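Local coordinates for protein putative oxidoreductase (Jannaschia sp., PDB 3C24) that is a putative oxidoreductase that probably binds a nicotinamide dinucleotide through its N-terminal Rossmann domain, its exact reaction and substrate being unknown, at residues Val70-Ala74 against Val97-Asp101; Leu17-Gly21 against Ala39-Ile43. All blocks are in the same frame, centred on the assembly; numbering follows the deposited sequence. Where two conformers were deposited one is given.

Interaction 1. Residues Val70-Ala74 against Val97-Asp101; sequences VVVLA and VLILD
Val71 and Leu98 join neighbouring parallel strands of the Rossmann domain, the two ends of the beta-alpha-beta unit made by strand 70-73, helix 77-87 and strand 96-99. Leu98 carries both backbone bonds. Its N donates to Val71 O at 2.8 Å, almost straight at hydrogen (177°) though tilted from the carbonyl plane, and its O receives Leu73 N at 2.9 Å, nearly along the C=O axis. Both oxygens also meet an alpha-carbon across the gap: Val97 CA lies 3.4 Å from Val71 O, and Val72 CA approaches Leu98 O in the same way.

Beyond Leu98 the strands splay, and a water takes over between the chains: it donates to Leu73 O and accepts from Leu100 N, bridging two backbone groups that are too far apart to bond directly.

On the sheet face of Val72 and Leu98, CD1 of Leu98 meets CG1 of Val70, 4.0 Å away. Leu98 reaches back to it because CG stands anti to the backbone N (chi1 -151°) and the chain then runs on extended. CG1 of Val72 instead meets Leu100, whose side chain crosses it at about a right angle with CD2 4.0 Å away, while CD1 of the same leucine lies against Ala74 CA. Helix 160-172 covers this face, Met172 touching Val72 and Leu100, and Ile168 and Cys169 packing on Leu98.

The other face holds Val71, Leu73, Val97 and Ile99. Leu73 turns CG anti to its carbonyl carbon (chi1 -50°), which brings its CD1 branch over towards strand 96-99. Tyr118 of strand 117-123 packs on Val97 from that strand's far side, and Leu73 sets its CD1 4.0 Å from Val97 CG1.

Interaction 2. Residues Leu17-Gly21 against Ala39-Ile43; sequences LGAGG and AAIEI
Glu42 and Ile41 supply the acceptors that hold the glycine-rich loop Leu17-Gly21 of the Rossmann fold, Leu-Gly-Ala-Gly-Gly, where strand 13-17 passes into helix 22-33. Glu42 OE1 takes Gly20 N at 2.8 Å through its anti lone pair, with 145° at hydrogen. Ile41 O accepts Ala19 N at 3.0 Å, nearly straight at hydrogen but from above the carbonyl plane, and adds a weak bond from Gly18 N. The loop keeps its own shape as a type I turn, closed by Gly21 N on Gly18 O.

Glu42 reaches the turn because its CG is anti to the backbone N (chi1 -179°) and the chain bends at the next torsion, while its OE2 bonds Ala44 N. With an alanine here, Gly20 N and Ala44 N would probably lose these acceptors and the turn would be held less firmly against strand 37-41. Gly20 has to be small: a CB would lie only 3.1 Å from Glu42 CG.

Packing flanks the polar core. Leu51 of helix 45-53 covers Ala19, Ala40 and Glu42. Leu17 and Ile41 lie side by side, CD1 to CG1 4.1 Å, and Ala19 CB presses on Ala40 CB at 3.7 Å.

Both contacts lie in the parallel part of one mixed sheet, in the strand order 37-41, 13-17, 70-73, 96-99, and their centres are about 12 Å apart. Leu17 is the joint: its N probably bonds Val72 O, and its side chain packs on Val71 and Leu73. Both are buried. Interaction 1 lies more centrally, in the sheet's interior, and is held by ladder bonds and aliphatic packing. Interaction 2 sits nearer the edge, at the sheet's outer strand within this chain, where regular pairing gives out; a carboxylate and a backbone carbonyl hold backbone N-H groups of the turn. As in related dinucleotide-binding domains, that turn and the acidic residue facing it probably border the cofactor site.

Interaction 1. Residues Val70-Ala74 against Val97-Asp101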
loop_
_atom_site.group_PDB
_atom_site.type_symbol
_atom_site.label_atom_id
_atom_site.label_comp_id
_atom_site.label_asym_id
_atom_site.label_seq_id
_atom_site.Cartn_x
_atom_site.Cartn_y
_atom_site.Cartn_z
ATOM N N VAL A 70 -32.056 11.453 14.780
ATOM C CA VAL A 70 -31.106 11.143 13.718
ATOM C C VAL A 70 -31.621 9.917 12.996
ATOM O O VAL A 70 -32.092 8.972 13.619
ATOM C CB VAL A 70 -29.695 10.844 14.300
ATOM C CG1 VAL A 70 -28.664 10.590 13.188
ATOM C CG2 VAL A 70 -29.227 11.979 15.192
ATOM N N VAL A 71 -31.556 9.962 11.673
ATOM C CA VAL A 71 -31.917 8.831 10.795
ATOM C C VAL A 71 -30.728 8.550 9.885
ATOM O O VAL A 71 -30.355 9.335 9.017
ATOM C CB VAL A 71 -33.163 9.114 9.964
ATOM C CG1 VAL A 71 -33.496 7.923 9.075
ATOM C CG2 VAL A 71 -34.319 9.455 10.885
ATOM N N VAL A 72 -30.160 7.365 10.083
ATOM C CA VAL A 72 -28.978 6.903 9.394
ATOM C C VAL A 72 -29.361 6.003 8.250
ATOM O O VAL A 72 -30.039 4.976 8.425
ATOM C CB VAL A 72 -28.004 6.131 10.338
ATOM C CG1 VAL A 72 -26.795 5.661 9.497
ATOM C CG2 VAL A 72 -27.567 6.974 11.516
ATOM N N LEU A 73 -28.908 6.366 7.065
ATOM C CA LEU A 73 -29.213 5.606 5.862
ATOM C C LEU A 73 -28.138 4.568 5.548
ATOM O O LEU A 73 -27.260 4.805 4.728
ATOM C CB LEU A 73 -29.404 6.553 4.649
ATOM C CG LEU A 73 -30.366 7.738 4.880
ATOM C CD1 LEU A 73 -30.598 8.458 3.564
ATOM C CD2 LEU A 73 -31.696 7.304 5.427
ATOM N N ALA A 74 -28.195 3.439 6.256
ATOM C CA ALA A 74 -27.176 2.359 6.096
ATOM C C ALA A 74 -27.553 1.446 4.932
ATOM O O ALA A 74 -27.800 0.250 5.109
ATOM C CB ALA A 74 -27.029 1.557 7.390
ATOM N N VAL A 97 -30.623 13.735 8.937
ATOM C CA VAL A 97 -30.550 12.605 7.988
ATOM C C VAL A 97 -29.066 12.418 7.663
ATOM O O VAL A 97 -28.383 13.319 7.084
ATOM C CB VAL A 97 -31.366 12.888 6.737
ATOM C CG1 VAL A 97 -31.137 11.769 5.703
ATOM C CG2 VAL A 97 -32.877 13.071 7.117
ATOM N N LEU A 98 -28.556 11.258 8.079
ATOM C CA LEU A 98 -27.144 10.967 8.036
ATOM C C LEU A 98 -26.814 9.942 6.957
ATOM O O LEU A 98 -27.303 8.813 6.949
ATOM C CB LEU A 98 -26.703 10.540 9.434
ATOM C CG LEU A 98 -25.267 10.810 9.885
ATOM C CD1 LEU A 98 -25.091 10.516 11.399
ATOM C CD2 LEU A 98 -24.307 10.035 9.027
ATOM N N ILE A 99 -26.026 10.436 6.018
ATOM C CA ILE A 99 -25.583 9.666 4.839
ATOM C C ILE A 99 -24.126 9.266 5.033
ATOM O O ILE A 99 -23.301 10.036 5.511
ATOM C CB ILE A 99 -25.792 10.416 3.480
ATOM C CG1 ILE A 99 -27.105 11.216 3.412
ATOM C CG2 ILE A 99 -25.757 9.436 2.331
ATOM C CD1 ILE A 99 -26.968 12.728 3.750
ATOM N N LEU A 100 -23.832 8.033 4.654
ATOM C CA LEU A 100 -22.531 7.437 4.919
ATOM C C LEU A 100 -21.563 7.478 3.742
ATOM O O LEU A 100 -20.545 6.761 3.740
ATOM C CB LEU A 100 -22.748 5.978 5.371
ATOM C CG LEU A 100 -23.707 5.754 6.560
ATOM C CD1 LEU A 100 -23.785 4.267 7.042
ATOM C CD2 LEU A 100 -23.327 6.689 7.707
ATOM N N ASP A 101 -21.912 8.247 2.725
ATOM C CA ASP A 101 -21.129 8.373 1.513
ATOM C C ASP A 101 -21.561 9.626 0.780
ATOM O O ASP A 101 -22.744 9.943 0.712
ATOM C CB ASP A 101 -21.329 7.135 0.631
ATOM C CG ASP A 101 -20.302 7.046 -0.496
ATOM O OD1 ASP A 101 -20.280 7.894 -1.426
ATOM O OD2 ASP A 101 -19.512 6.091 -0.474
HETATM O O HOH W 1 -25.609 6.323 3.253
#

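Interaction 2. Residues Leu17-Gly21 against Ala39-Ile43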
loop_
_atom_site.group_PDB
_atom_site.type_symbol
_atom_site.label_atom_id
_atom_site.label_comp_id
_atom_site.label_asym_id
_atom_site.label_seq_id
_atom_site.Cartn_x
_atom_site.Cartn_y
_atom_site.Cartn_z
ATOM N N LEU A 17 -31.695 2.778 9.310
ATOM C CA LEU A 17 -32.390 2.104 8.214
ATOM C C LEU A 17 -31.461 1.025 7.632
ATOM O O LEU A 17 -30.261 1.281 7.335
ATOM C CB LEU A 17 -32.832 3.123 7.141
ATOM C CG LEU A 17 -34.088 3.975 7.391
ATOM C CD1 LEU A 17 -34.165 4.505 8.773
ATOM C CD2 LEU A 17 -34.157 5.090 6.298
ATOM N N GLY A 18 -32.011 -0.174 7.438
ATOM C CA GLY A 18 -31.225 -1.296 6.933
ATOM C C GLY A 18 -30.312 -1.785 8.061
ATOM O O GLY A 18 -29.202 -2.253 7.859
ATOM N N ALA A 19 -30.825 -1.689 9.268
ATOM C CA ALA A 19 -30.025 -2.002 10.477
ATOM C C ALA A 19 -29.488 -3.398 10.559
ATOM O O ALA A 19 -28.481 -3.613 11.208
ATOM C CB ALA A 19 -30.811 -1.693 11.731
ATOM N N GLY A 20 -30.129 -4.349 9.902
ATOM C CA GLY A 20 -29.701 -5.762 10.026
ATOM C C GLY A 20 -28.844 -6.287 8.894
ATOM O O GLY A 20 -28.394 -7.447 8.876
ATOM N N GLY A 21 -28.613 -5.414 7.929
ATOM C CA GLY A 21 -27.814 -5.760 6.766
ATOM C C GLY A 21 -26.333 -5.837 7.088
ATOM O O GLY A 21 -25.908 -5.560 8.226
ATOM N N ALA A 39 -33.139 2.866 17.442
ATOM C CA ALA A 39 -34.320 2.342 16.731
ATOM C C ALA A 39 -33.807 1.626 15.485
ATOM O O ALA A 39 -33.462 2.270 14.506
ATOM C CB ALA A 39 -35.332 3.421 16.348
ATOM N N ALA A 40 -33.769 0.285 15.557
ATOM C CA ALA A 40 -33.245 -0.553 14.470
ATOM C C ALA A 40 -34.339 -0.860 13.509
ATOM O O ALA A 40 -35.233 -1.658 13.823
ATOM C CB ALA A 40 -32.612 -1.845 14.986
ATOM N N ILE A 41 -34.224 -0.260 12.329
ATOM C CA ILE A 41 -35.238 -0.415 11.263
ATOM C C ILE A 41 -34.748 -1.400 10.210
ATOM O O ILE A 41 -33.775 -1.184 9.489
ATOM C CB ILE A 41 -35.616 0.957 10.592
ATOM C CG1 ILE A 41 -35.729 2.071 11.666
ATOM C CG2 ILE A 41 -36.886 0.793 9.655
ATOM C CD1 ILE A 41 -36.754 1.805 12.737
ATOM N N GLU A 42 -35.470 -2.506 10.110
ATOM C CA GLU A 42 -35.080 -3.590 9.210
ATOM C C GLU A 42 -36.267 -4.420 8.826
ATOM O O GLU A 42 -36.905 -4.975 9.688
ATOM C CB GLU A 42 -34.085 -4.524 9.894
ATOM C CG GLU A 42 -33.611 -5.671 9.015
ATOM C CD GLU A 42 -33.007 -5.180 7.735
ATOM O OE1 GLU A 42 -31.897 -4.583 7.772
ATOM O OE2 GLU A 42 -33.633 -5.361 6.657
ATOM N N ILE A 43 -36.525 -4.469 7.538
ATOM C CA ILE A 43 -37.685 -5.198 7.026
ATOM C C ILE A 43 -37.297 -6.543 6.471
ATOM O O ILE A 43 -38.153 -7.422 6.386
ATOM C CB ILE A 43 -38.502 -4.401 5.934
ATOM C CG1 ILE A 43 -37.654 -4.146 4.684
ATOM C CG2 ILE A 43 -39.060 -3.109 6.495
#